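Local coordinates for protein phospho-2-dehydro-3-deoxyheptonate aldolase (Francisella tularensis, PDB 3TQK) that probably condenses phosphoenolpyruvate with D-erythrose 4-phosphate to form DAHP, the first step of chorismate biosynthesis, and binds a manganese ion, at residues K11-A16 with D143-Q148; Y149-I154 with S174-S179; G188-A193 with G226-R231; E242-C247 with V260-S265. One frame throughout, in Å; residues are numbered along the deposited sequence.

Interaction 1 (K11-A16 with D143-Q148)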
loop_
_atom_site.group_PDB
_atom_site.type_symbol
_atom_site.label_atom_id
_atom_site.label_comp_id
_atom_site.label_asym_id
_atom_site.label_seq_id
_atom_site.Cartn_x
_atom_site.Cartn_y
_atom_site.Cartn_z
ATOM N N LYS A 11 -12.368 -19.074 2.745
ATOM C CA LYS A 11 -12.801 -19.535 4.055
ATOM C C LYS A 11 -13.687 -18.465 4.695
ATOM O O LYS A 11 -13.623 -17.273 4.327
ATOM C CB LYS A 11 -11.589 -19.856 4.920
ATOM C CG LYS A 11 -10.593 -20.836 4.284
ATOM C CD LYS A 11 -9.443 -21.128 5.237
ATOM C CE LYS A 11 -8.505 -22.200 4.698
ATOM N NZ LYS A 11 -7.343 -22.453 5.611
ATOM N N VAL A 12 -14.518 -18.885 5.644
ATOM C CA VAL A 12 -15.462 -17.972 6.286
ATOM C C VAL A 12 -14.734 -17.017 7.217
ATOM O O VAL A 12 -13.782 -17.396 7.892
ATOM C CB VAL A 12 -16.525 -18.744 7.084
ATOM C CG1 VAL A 12 -17.415 -17.802 7.854
ATOM C CG2 VAL A 12 -17.358 -19.588 6.148
ATOM N N LEU A 13 -15.180 -15.768 7.214
ATOM C CA LEU A 13 -14.750 -14.742 8.161
ATOM C C LEU A 13 -15.983 -14.265 8.943
ATOM O O LEU A 13 -17.007 -13.956 8.342
ATOM C CB LEU A 13 -14.128 -13.568 7.416
ATOM C CG LEU A 13 -13.505 -12.475 8.286
ATOM C CD1 LEU A 13 -12.324 -13.005 9.083
ATOM C CD2 LEU A 13 -13.076 -11.280 7.426
ATOM N N ILE A 14 -15.883 -14.212 10.273
ATOM C CA ILE A 14 -16.979 -13.728 11.104
ATOM C C ILE A 14 -16.950 -12.195 11.107
ATOM O O ILE A 14 -15.911 -11.605 11.416
ATOM C CB ILE A 14 -16.880 -14.236 12.568
ATOM C CG1 ILE A 14 -16.706 -15.757 12.628
ATOM C CG2 ILE A 14 -18.138 -13.872 13.338
ATOM C CD1 ILE A 14 -17.800 -16.547 11.928
ATOM N N PRO A 15 -18.086 -11.545 10.759
ATOM C CA PRO A 15 -18.113 -10.082 10.679
ATOM C C PRO A 15 -17.947 -9.410 12.023
ATOM O O PRO A 15 -18.255 -10.008 13.052
ATOM C CB PRO A 15 -19.479 -9.766 10.078
ATOM C CG PRO A 15 -20.278 -10.987 10.183
ATOM C CD PRO A 15 -19.351 -12.147 10.309
ATOM N N ALA A 16 -17.454 -8.178 12.000
ATOM C CA ALA A 16 -17.140 -7.422 13.214
ATOM C C ALA A 16 -18.350 -7.295 14.109
ATOM O O ALA A 16 -18.219 -7.320 15.334
ATOM C CB ALA A 16 -16.588 -6.035 12.858
ATOM N N ASP A 143 -5.344 -2.421 6.744
ATOM C CA ASP A 143 -6.184 -2.676 5.562
ATOM C C ASP A 143 -7.619 -2.188 5.792
ATOM O O ASP A 143 -7.885 -1.556 6.815
ATOM C CB ASP A 143 -6.138 -4.161 5.227
ATOM C CG ASP A 143 -6.911 -5.020 6.217
ATOM O OD1 ASP A 143 -7.389 -4.507 7.227
ATOM O OD2 ASP A 143 -7.066 -6.230 5.973
ATOM N N VAL A 144 -8.541 -2.457 4.860
ATOM C CA VAL A 144 -9.916 -1.939 4.981
ATOM C C VAL A 144 -10.880 -2.902 5.673
ATOM O O VAL A 144 -12.088 -2.643 5.726
ATOM C CB VAL A 144 -10.505 -1.527 3.594
ATOM C CG1 VAL A 144 -9.639 -0.446 2.943
ATOM C CG2 VAL A 144 -10.683 -2.727 2.661
ATOM N N ILE A 145 -10.356 -4.002 6.216
ATOM C CA ILE A 145 -11.196 -5.046 6.805
ATOM C C ILE A 145 -11.005 -5.111 8.328
ATOM O O ILE A 145 -11.980 -5.031 9.074
ATOM C CB ILE A 145 -10.933 -6.419 6.118
ATOM C CG1 ILE A 145 -11.413 -6.360 4.658
ATOM C CG2 ILE A 145 -11.643 -7.540 6.836
ATOM C CD1 ILE A 145 -11.028 -7.582 3.783
ATOM N N THR A 146 -9.758 -5.217 8.788
ATOM C CA THR A 146 -9.480 -5.407 10.214
ATOM C C THR A 146 -9.937 -4.254 11.109
ATOM O O THR A 146 -10.403 -4.497 12.216
ATOM C CB THR A 146 -7.979 -5.727 10.496
ATOM O OG1 THR A 146 -7.146 -4.669 10.003
ATOM C CG2 THR A 146 -7.563 -7.046 9.820
ATOM N N PRO A 147 -9.838 -2.999 10.642
ATOM C CA PRO A 147 -10.192 -1.909 11.554
ATOM C C PRO A 147 -11.601 -1.915 12.121
ATOM O O PRO A 147 -11.806 -1.437 13.231
ATOM C CB PRO A 147 -9.996 -0.664 10.690
ATOM C CG PRO A 147 -8.983 -1.067 9.696
ATOM C CD PRO A 147 -9.325 -2.473 9.363
ATOM N N GLN A 148 -12.570 -2.442 11.378
ATOM C CA GLN A 148 -13.949 -2.516 11.857
ATOM C C GLN A 148 -14.075 -3.359 13.119
ATOM O O GLN A 148 -15.024 -3.192 13.883
ATOM C CB GLN A 148 -14.865 -3.083 10.769
ATOM C CG GLN A 148 -15.066 -2.142 9.577
ATOM C CD GLN A 148 -15.969 -0.931 9.890
ATOM O OE1 GLN A 148 -16.288 -0.633 11.057
ATOM N NE2 GLN A 148 -16.386 -0.231 8.838
#
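The backbones approach at Ala-16 and Gln-148, whose CA atoms are 6.0 Å apart, and no hydrogen bond joins the two segments. Ala-16 puts its methyl on the backbone of Gln-148, with CB 3.4 Å from the carbonyl O. The two CB atoms are 4.0 Å apart. Beyond CB, Gln-148 bends away, and its amide bonds to Thr-209 and Lys-211. Leu-13 makes the second touch. Its CG lies anti to the backbone N (chi1 -174°), and its CD2 then meets CG2 of Ile-145 at 4.0 Å, with the side chains slanting across each other.

Ile-145 sits in a turn organised by Asp-143. Three donors converge on Asp-143 OD1. Thr-146 N reaches it at 2.9 Å on the syn side. Thr-146 OG1, at 2.8 Å, is tilted out of the carboxylate plane on one side, and Ile-145 N, at 3.2 Å, comes steeply onto the opposite face. Leu-207 of the second subunit also packs on Ile-145, and Thr-215 of that subunit packs on Leu-13.

The arrangement is an apolar seam between the N-terminal segment, where Pro-15 is the N-cap of helix 16-22, and an Asx turn and Asx motif that follow barrel strand 137-140.

Interaction 2 (Y149-I154 with S174-S179)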
loop_
_atom_site.group_PDB
_atom_site.type_symbol
_atom_site.label_atom_id
_atom_site.label_comp_id
_atom_site.label_asym_id
_atom_site.label_seq_id
_atom_site.Cartn_x
_atom_site.Cartn_y
_atom_site.Cartn_z
ATOM N N TYR A 149 -13.106 -4.246 13.348
ATOM C CA TYR A 149 -13.120 -5.103 14.514
ATOM C C TYR A 149 -12.683 -4.430 15.811
ATOM O O TYR A 149 -12.948 -4.967 16.889
ATOM C CB TYR A 149 -12.263 -6.354 14.259
ATOM C CG TYR A 149 -12.863 -7.254 13.218
ATOM C CD1 TYR A 149 -12.730 -6.970 11.869
ATOM C CD2 TYR A 149 -13.595 -8.374 13.584
ATOM C CE1 TYR A 149 -13.298 -7.781 10.903
ATOM C CE2 TYR A 149 -14.170 -9.210 12.622
ATOM C CZ TYR A 149 -14.019 -8.903 11.290
ATOM O OH TYR A 149 -14.572 -9.710 10.338
ATOM N N PHE A 150 -12.014 -3.280 15.738
ATOM C CA PHE A 150 -11.534 -2.634 16.969
ATOM C C PHE A 150 -11.190 -1.136 16.914
ATOM O O PHE A 150 -10.627 -0.604 17.876
ATOM C CB PHE A 150 -10.319 -3.406 17.515
ATOM C CG PHE A 150 -9.253 -3.694 16.488
ATOM C CD1 PHE A 150 -9.021 -4.982 16.056
ATOM C CD2 PHE A 150 -8.482 -2.680 15.959
ATOM C CE1 PHE A 150 -8.042 -5.254 15.113
ATOM C CE2 PHE A 150 -7.506 -2.959 15.019
ATOM C CZ PHE A 150 -7.295 -4.252 14.603
ATOM N N ALA A 151 -11.534 -0.445 15.838
ATOM C CA ALA A 151 -11.088 0.958 15.662
ATOM C C ALA A 151 -11.615 1.919 16.740
ATOM O O ALA A 151 -10.998 2.955 16.994
ATOM C CB ALA A 151 -11.470 1.476 14.271
ATOM N N GLU A 152 -12.749 1.575 17.354
ATOM C CA GLU A 152 -13.349 2.374 18.426
ATOM C C GLU A 152 -12.681 2.136 19.792
ATOM O O GLU A 152 -13.043 2.782 20.773
ATOM C CB GLU A 152 -14.881 2.129 18.505
ATOM C CG GLU A 152 -15.375 0.966 19.433
ATOM C CD GLU A 152 -15.268 -0.441 18.819
ATOM O OE1 GLU A 152 -14.376 -0.692 17.980
ATOM O OE2 GLU A 152 -16.086 -1.310 19.192
ATOM N N LEU A 153 -11.724 1.214 19.855
ATOM C CA LEU A 153 -10.910 0.989 21.058
ATOM C C LEU A 153 -9.512 1.620 20.921
ATOM O O LEU A 153 -8.704 1.574 21.846
ATOM C CB LEU A 153 -10.770 -0.509 21.301
ATOM C CG LEU A 153 -12.053 -1.235 21.704
ATOM C CD1 LEU A 153 -11.916 -2.735 21.479
ATOM C CD2 LEU A 153 -12.417 -0.924 23.151
ATOM N N ILE A 154 -9.250 2.228 19.763
ATOM C CA ILE A 154 -7.943 2.805 19.441
ATOM C C ILE A 154 -7.978 4.331 19.602
ATOM O O ILE A 154 -8.851 5.017 19.035
ATOM C CB ILE A 154 -7.533 2.449 18.010
ATOM C CG1 ILE A 154 -7.336 0.936 17.894
ATOM C CG2 ILE A 154 -6.263 3.202 17.572
ATOM C CD1 ILE A 154 -6.364 0.361 18.892
ATOM N N SER A 174 -8.344 8.987 6.504
ATOM C CA SER A 174 -9.259 10.130 6.427
ATOM C C SER A 174 -10.643 9.831 7.011
ATOM O O SER A 174 -11.427 10.754 7.231
ATOM C CB SER A 174 -9.425 10.607 4.979
ATOM O OG SER A 174 -10.303 9.754 4.248
ATOM N N GLY A 175 -10.956 8.555 7.236
ATOM C CA GLY A 175 -12.244 8.177 7.812
ATOM C C GLY A 175 -12.179 7.631 9.228
ATOM O O GLY A 175 -13.206 7.391 9.839
ATOM N N LEU A 176 -10.980 7.411 9.749
ATOM C CA LEU A 176 -10.828 6.909 11.108
ATOM C C LEU A 176 -10.979 8.037 12.128
ATOM O O LEU A 176 -10.628 9.176 11.840
ATOM C CB LEU A 176 -9.466 6.231 11.264
ATOM C CG LEU A 176 -9.382 4.888 10.545
ATOM C CD1 LEU A 176 -7.962 4.381 10.573
ATOM C CD2 LEU A 176 -10.320 3.884 11.177
ATOM N N SER A 177 -11.504 7.716 13.311
ATOM C CA SER A 177 -11.682 8.710 14.367
ATOM C C SER A 177 -10.383 8.975 15.141
ATOM O O SER A 177 -10.112 10.104 15.534
ATOM C CB SER A 177 -12.773 8.270 15.343
ATOM O OG SER A 177 -14.058 8.305 14.742
ATOM N N ALA A 178 -9.603 7.932 15.376
ATOM C CA ALA A 178 -8.321 8.044 16.067
ATOM C C ALA A 178 -7.427 9.093 15.408
ATOM O O ALA A 178 -7.549 9.365 14.221
ATOM C CB ALA A 178 -7.609 6.691 16.067
ATOM N N SER A 179 -6.535 9.686 16.188
ATOM C CA SER A 179 -5.423 10.425 15.609
ATOM C C SER A 179 -4.529 9.418 14.876
ATOM O O SER A 179 -4.469 8.250 15.264
ATOM C CB SER A 179 -4.637 11.154 16.697
ATOM O OG SER A 179 -5.394 12.210 17.247
HETATM O O HOH W 1 -10.270 4.943 14.930
#
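Leu-176 has its CG anti to its own carbonyl carbon (chi1 -72°), and with CD1 anti to CA (chi2 172°), the other methyl, CD2, is turned to Ala-151. CD2 lies 4.1 Å from CB of Ala-151. In Ile-154 the branch that touches is CG2, which stands anti to the backbone N, while CG1 and CD1 lead off from the contact. CG2 of Ile-154 meets CB of Ala-178 at 4.0 Å. The same methyl of Ala-178 also rests 3.6 Å from the carbonyl O of Ile-154. This is the closer of the two pairings along the backbone, with the CA atoms of Ile-154 and Ala-178 6.2 Å apart.

No direct hydrogen bond crosses between the segments. A water fills that role. It donates to Ala-151 O at 3.0 Å and accepts from Ala-178 N at 3.1 Å, so it satisfies a carbonyl on one loop and an amide on the other. It lies between the two apolar touches and ties the loops together. Within 149-154, the backbone turns back on itself, with Leu-153 N bonded to Phe-150 O at 2.9 Å.

Other parts of the dimer meet both loops. Arg-37 of helix 27-45 bonds to Ile-154 O, and Leu-127 of helix 116-132 packs on Ile-154. Asn-6 of the second subunit bonds to Leu-176 O.

Both segments lead directly into adjacent parallel strands, 156-159 and 179-183. The contact therefore joins two loops at the N-terminal end of the strands of a TIM barrel, the end away from the metal site.

Interaction 3 (G188-A193 with G226-R231)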
loop_
_atom_site.group_PDB
_atom_site.type_symbol
_atom_site.label_atom_id
_atom_site.label_comp_id
_atom_site.label_asym_id
_atom_site.label_seq_id
_atom_site.Cartn_x
_atom_site.Cartn_y
_atom_site.Cartn_z
ATOM N N GLY A 188 13.737 6.563 3.655
ATOM C CA GLY A 188 14.010 7.752 4.458
ATOM C C GLY A 188 13.222 8.990 4.055
ATOM O O GLY A 188 13.303 10.001 4.740
ATOM N N ASP A 189 12.451 8.914 2.966
ATOM C CA ASP A 189 11.754 10.089 2.410
ATOM C C ASP A 189 10.631 10.571 3.331
ATOM O O ASP A 189 9.680 9.847 3.583
ATOM C CB ASP A 189 11.183 9.791 1.008
ATOM C CG ASP A 189 10.800 11.061 0.243
ATOM O OD1 ASP A 189 9.895 11.789 0.675
ATOM O OD2 ASP A 189 11.410 11.342 -0.806
ATOM N N VAL A 190 10.746 11.812 3.795
ATOM C CA VAL A 190 9.766 12.433 4.692
ATOM C C VAL A 190 8.661 13.143 3.907
ATOM O O VAL A 190 7.531 13.275 4.385
ATOM C CB VAL A 190 10.459 13.435 5.631
ATOM C CG1 VAL A 190 9.432 14.200 6.488
ATOM C CG2 VAL A 190 11.483 12.712 6.499
ATOM N N GLN A 191 8.972 13.573 2.691
ATOM C CA GLN A 191 7.995 14.295 1.880
ATOM C C GLN A 191 6.742 13.459 1.653
ATOM O O GLN A 191 5.629 13.972 1.778
ATOM C CB GLN A 191 8.591 14.743 0.537
ATOM C CG GLN A 191 7.655 15.621 -0.301
ATOM C CD GLN A 191 7.298 16.928 0.395
ATOM O OE1 GLN A 191 8.170 17.751 0.672
ATOM N NE2 GLN A 191 6.017 17.121 0.684
ATOM N N VAL A 192 6.922 12.174 1.333
ATOM C CA VAL A 192 5.780 11.295 1.115
ATOM C C VAL A 192 4.897 11.175 2.347
ATOM O O VAL A 192 3.689 11.039 2.209
ATOM C CB VAL A 192 6.190 9.897 0.594
ATOM C CG1 VAL A 192 6.860 10.045 -0.762
ATOM C CG2 VAL A 192 7.099 9.166 1.575
ATOM N N ALA A 193 5.470 11.229 3.547
ATOM C CA ALA A 193 4.653 11.178 4.770
ATOM C C ALA A 193 3.883 12.478 4.959
ATOM O O ALA A 193 2.731 12.447 5.390
ATOM C CB ALA A 193 5.507 10.885 6.005
ATOM N N GLY A 226 -3.705 14.182 11.837
ATOM C CA GLY A 226 -2.646 13.422 11.206
ATOM C C GLY A 226 -1.314 14.113 11.393
ATOM O O GLY A 226 -1.232 15.346 11.430
ATOM N N HIS A 227 -0.259 13.320 11.492
ATOM C CA HIS A 227 1.081 13.865 11.653
ATOM C C HIS A 227 2.127 12.864 11.167
ATOM O O HIS A 227 1.835 11.685 10.968
ATOM C CB HIS A 227 1.322 14.150 13.118
ATOM C CG HIS A 227 1.366 12.913 13.947
ATOM N ND1 HIS A 227 2.516 12.168 14.103
ATOM C CD2 HIS A 227 0.392 12.256 14.613
ATOM C CE1 HIS A 227 2.248 11.113 14.848
ATOM N NE2 HIS A 227 0.966 11.142 15.170
ATOM N N VAL A 228 3.353 13.345 11.022
ATOM C CA VAL A 228 4.474 12.522 10.599
ATOM C C VAL A 228 5.100 11.808 11.793
ATOM O O VAL A 228 5.140 12.349 12.914
ATOM C CB VAL A 228 5.553 13.388 9.907
ATOM C CG1 VAL A 228 6.785 12.571 9.562
ATOM C CG2 VAL A 228 4.971 14.023 8.666
ATOM N N ILE A 229 5.551 10.580 11.543
ATOM C CA ILE A 229 6.422 9.847 12.450
ATOM C C ILE A 229 7.757 9.700 11.755
ATOM O O ILE A 229 7.807 9.179 10.646
ATOM C CB ILE A 229 5.898 8.427 12.742
ATOM C CG1 ILE A 229 4.483 8.475 13.320
ATOM C CG2 ILE A 229 6.868 7.680 13.690
ATOM C CD1 ILE A 229 3.740 7.164 13.222
ATOM N N LEU A 230 8.832 10.142 12.399
ATOM C CA LEU A 230 10.187 9.985 11.857
ATOM C C LEU A 230 10.795 8.700 12.429
ATOM O O LEU A 230 10.845 8.526 13.636
ATOM C CB LEU A 230 11.058 11.193 12.197
ATOM C CG LEU A 230 10.622 12.556 11.634
ATOM C CD1 LEU A 230 11.455 13.683 12.241
ATOM C CD2 LEU A 230 10.696 12.581 10.107
ATOM N N ARG A 231 11.265 7.815 11.555
ATOM C CA ARG A 231 11.680 6.462 11.950
ATOM C C ARG A 231 12.891 5.940 11.185
ATOM O O ARG A 231 13.102 4.733 11.115
ATOM C CB ARG A 231 10.505 5.476 11.787
ATOM C CG ARG A 231 9.780 5.546 10.452
ATOM C CD ARG A 231 10.528 4.891 9.288
ATOM N NE ARG A 231 10.596 3.434 9.421
ATOM C CZ ARG A 231 11.417 2.642 8.737
ATOM N NH1 ARG A 231 12.277 3.137 7.857
ATOM N NH2 ARG A 231 11.373 1.332 8.938
#
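Val-228 O accepts a hydrogen bond from ND1 of the preceding residue, His-227, at 2.9 Å. The bond is nearly straight (N-H...O 166°) and the acceptor lies in the ring plane, but the donor stands above the carbonyl plane. The bond fixes the rotation of the ring on the side of the strand turned away from Val-190 and Ala-193.

The other side of the strand carries the contact, which is wholly apolar. Ala-193 CB faces the fork of Val-228 and lies 4.1 Å from both CG1 and CG2. Val-190 meets Leu-230 at an angle, its CG2 3.7 Å from Leu-230 CD2. The CG1 branch of Val-190 also reaches Val-228 CG1, at 4.4 Å. Cys-247 of helix 241-253 packs on both Val-190 and Val-228.

The start of the helix is held by Asp-189. Its OD1 accepts from Val-192 N at 3.1 Å, on the anti side of the carboxylate, a capping bond.

Alternation along strand 226-230 sends Val-228 out to helix 191-200, while His-227 meets Trp-156 and Phe-294 inside. This is the helix-on-strand packing of a TIM barrel, here in the beta-alpha-beta crossover from strand 179-183 to strand 226-230.

Interaction 4 (E242-C247 with V260-S265)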
loop_
_atom_site.group_PDB
_atom_site.type_symbol
_atom_site.label_atom_id
_atom_site.label_comp_id
_atom_site.label_asym_id
_atom_site.label_seq_id
_atom_site.Cartn_x
_atom_site.Cartn_y
_atom_site.Cartn_z
ATOM N N GLU A 242 18.302 18.898 12.876
ATOM C CA GLU A 242 18.358 19.155 11.429
ATOM C C GLU A 242 17.141 18.546 10.715
ATOM O O GLU A 242 16.440 19.227 9.962
ATOM C CB GLU A 242 19.675 18.572 10.862
ATOM C CG GLU A 242 19.913 18.737 9.342
ATOM C CD GLU A 242 20.636 17.524 8.679
ATOM O OE1 GLU A 242 21.833 17.276 8.997
ATOM O OE2 GLU A 242 19.998 16.839 7.822
ATOM N N HIS A 243 16.885 17.269 10.987
ATOM C CA HIS A 243 15.813 16.511 10.343
ATOM C C HIS A 243 14.418 16.959 10.806
ATOM O O HIS A 243 13.449 16.955 10.028
ATOM C CB HIS A 243 15.999 15.008 10.617
ATOM C CG HIS A 243 17.154 14.399 9.885
ATOM N ND1 HIS A 243 18.387 14.192 10.473
ATOM C CD2 HIS A 243 17.271 13.973 8.604
ATOM C CE1 HIS A 243 19.209 13.664 9.583
ATOM N NE2 HIS A 243 18.556 13.521 8.441
ATOM N N VAL A 244 14.310 17.336 12.073
ATOM C CA VAL A 244 13.034 17.786 12.610
ATOM C C VAL A 244 12.635 19.136 12.014
ATOM O O VAL A 244 11.486 19.306 11.614
ATOM C CB VAL A 244 13.053 17.846 14.153
ATOM C CG1 VAL A 244 11.750 18.424 14.678
ATOM C CG2 VAL A 244 13.302 16.447 14.725
ATOM N N ASP A 245 13.578 20.077 11.942
ATOM C CA ASP A 245 13.356 21.380 11.285
ATOM C C ASP A 245 12.897 21.204 9.838
ATOM O O ASP A 245 11.994 21.907 9.391
ATOM C CB ASP A 245 14.633 22.259 11.276
ATOM C CG ASP A 245 15.000 22.820 12.646
ATOM O OD1 ASP A 245 14.158 22.835 13.560
ATOM O OD2 ASP A 245 16.155 23.266 12.803
ATOM N N ASP A 246 13.530 20.280 9.111
ATOM C CA ASP A 246 13.202 20.021 7.704
ATOM C C ASP A 246 11.781 19.513 7.569
ATOM O O ASP A 246 11.039 19.934 6.672
ATOM C CB ASP A 246 14.163 18.992 7.106
ATOM C CG ASP A 246 13.792 18.588 5.674
ATOM O OD1 ASP A 246 14.190 19.285 4.721
ATOM O OD2 ASP A 246 13.115 17.559 5.498
ATOM N N CYS A 247 11.414 18.593 8.457
ATOM C CA CYS A 247 10.071 18.027 8.460
ATOM C C CYS A 247 9.036 19.123 8.718
ATOM O O CYS A 247 8.033 19.220 7.997
ATOM C CB CYS A 247 9.953 16.917 9.516
ATOM S SG CYS A 247 8.379 16.049 9.501
ATOM N N VAL A 260 5.615 16.846 15.287
ATOM C CA VAL A 260 6.390 15.678 14.872
ATOM C C VAL A 260 6.512 14.659 15.996
ATOM O O VAL A 260 6.767 15.021 17.144
ATOM C CB VAL A 260 7.821 16.111 14.460
ATOM C CG1 VAL A 260 8.706 14.912 14.206
ATOM C CG2 VAL A 260 7.775 17.017 13.229
HETATM N N MSE A 261 6.325 13.391 15.652
HETATM C CA MSE A 261 6.635 12.270 16.529
HETATM C C MSE A 261 7.907 11.574 16.030
HETATM O O MSE A 261 8.109 11.447 14.815
HETATM C CB MSE A 261 5.474 11.270 16.548
HETATM C CG MSE A 261 5.799 9.940 17.251
HETATM SE SE MSE A 261 4.272 8.740 17.342
HETATM C CE MSE A 261 3.099 9.761 18.551
ATOM N N ILE A 262 8.746 11.100 16.955
ATOM C CA ILE A 262 9.964 10.383 16.582
ATOM C C ILE A 262 10.000 8.957 17.151
ATOM O O ILE A 262 9.861 8.744 18.346
ATOM C CB ILE A 262 11.231 11.157 17.008
ATOM C CG1 ILE A 262 11.144 12.614 16.537
ATOM C CG2 ILE A 262 12.486 10.486 16.434
ATOM C CD1 ILE A 262 12.338 13.460 16.872
ATOM N N ASP A 263 10.194 7.983 16.276
ATOM C CA ASP A 263 10.371 6.590 16.683
ATOM C C ASP A 263 11.797 6.438 17.180
ATOM O O ASP A 263 12.723 6.703 16.428
ATOM C CB ASP A 263 10.128 5.671 15.482
ATOM C CG ASP A 263 9.982 4.193 15.871
ATOM O OD1 ASP A 263 10.411 3.804 16.980
ATOM O OD2 ASP A 263 9.437 3.415 15.047
ATOM N N CYS A 264 11.989 6.044 18.439
ATOM C CA CYS A 264 13.341 5.780 18.936
ATOM C C CYS A 264 13.916 4.457 18.413
ATOM O O CYS A 264 15.123 4.219 18.533
ATOM C CB CYS A 264 13.375 5.737 20.465
ATOM S SG CYS A 264 12.786 7.224 21.251
ATOM N N SER A 265 13.055 3.605 17.858
ATOM C CA SER A 265 13.429 2.254 17.451
ATOM C C SER A 265 13.531 2.133 15.923
ATOM O O SER A 265 13.702 3.131 15.223
ATOM C CB SER A 265 12.395 1.262 18.007
ATOM O OG SER A 265 12.898 -0.056 18.011
#
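The flat groups lie beyond the contact of Val-244 with Ile-262 and take no part in it. One face of the His-243 ring carries Glu-242 OE2, which stands 3.6 Å above the ring plane and is displaced toward the rim. His-243 ND1 also bonds to Ser-240 OG. At the far end of the strand segment, the carboxylate of Asp-263 takes Ser-265 N on OD1 at 2.8 Å. That donor comes from above the carboxylate plane, and the bond forms an Asx turn.

The touching atoms themselves are methyls and one sulfur. Val-244 CG2 meets Ile-262 CD1 at 3.8 Å, and the two side chains cross at about a right angle. The chi2 of Ile-262 is extended (-179°), which carries CD1 out to the helix. Cys-247 lies one turn further along the helix from Val-244, and its SG rests 3.9 Å from Val-260 CG2. The same CG2 is a looser 4.5 Å from Val-244 CG1, so it is shared by both helix residues. The axes of the helix and strand segments pass 10.0 Å apart at 142°, a tilted antiparallel run, as expected for the helix of a beta-alpha-beta unit beside the strand that follows it.

Asp-263 OD2 bonds to ND1 of His-266, a manganese ligand, and pairs with Lys-183. Ser-265 OG bonds to Glu-299, another manganese ligand. Across the segments, helix meets strand through buried apolar packing with no hydrogen bond, while polar residues near the strand's C-terminal end bond to two manganese ligands and probably help orient them.

In the fold
The contacts come in numerical order along the chain. Interactions 1 and 2 have centres about 14 Å apart and touch through Tyr-149, whose OH bonds to Ile-14 O. Both reach the second subunit, so they link the N-terminal segment, the loops before strands 156-159 and 179-183, and the dimer. Interactions 3 and 4 lie about 8 Å apart, between centres, on neighbouring strands 226-230 and 260-263 of the eight-stranded barrel. The backbone of Leu-230 probably hydrogen-bonds to that of Met-261 and Asp-263. Interactions 1 and 4 lie on opposite sides of the chain's centre. The first pair thus lies beside the subunit interface, the second on the outer barrel wall, whose strands run toward the manganese site.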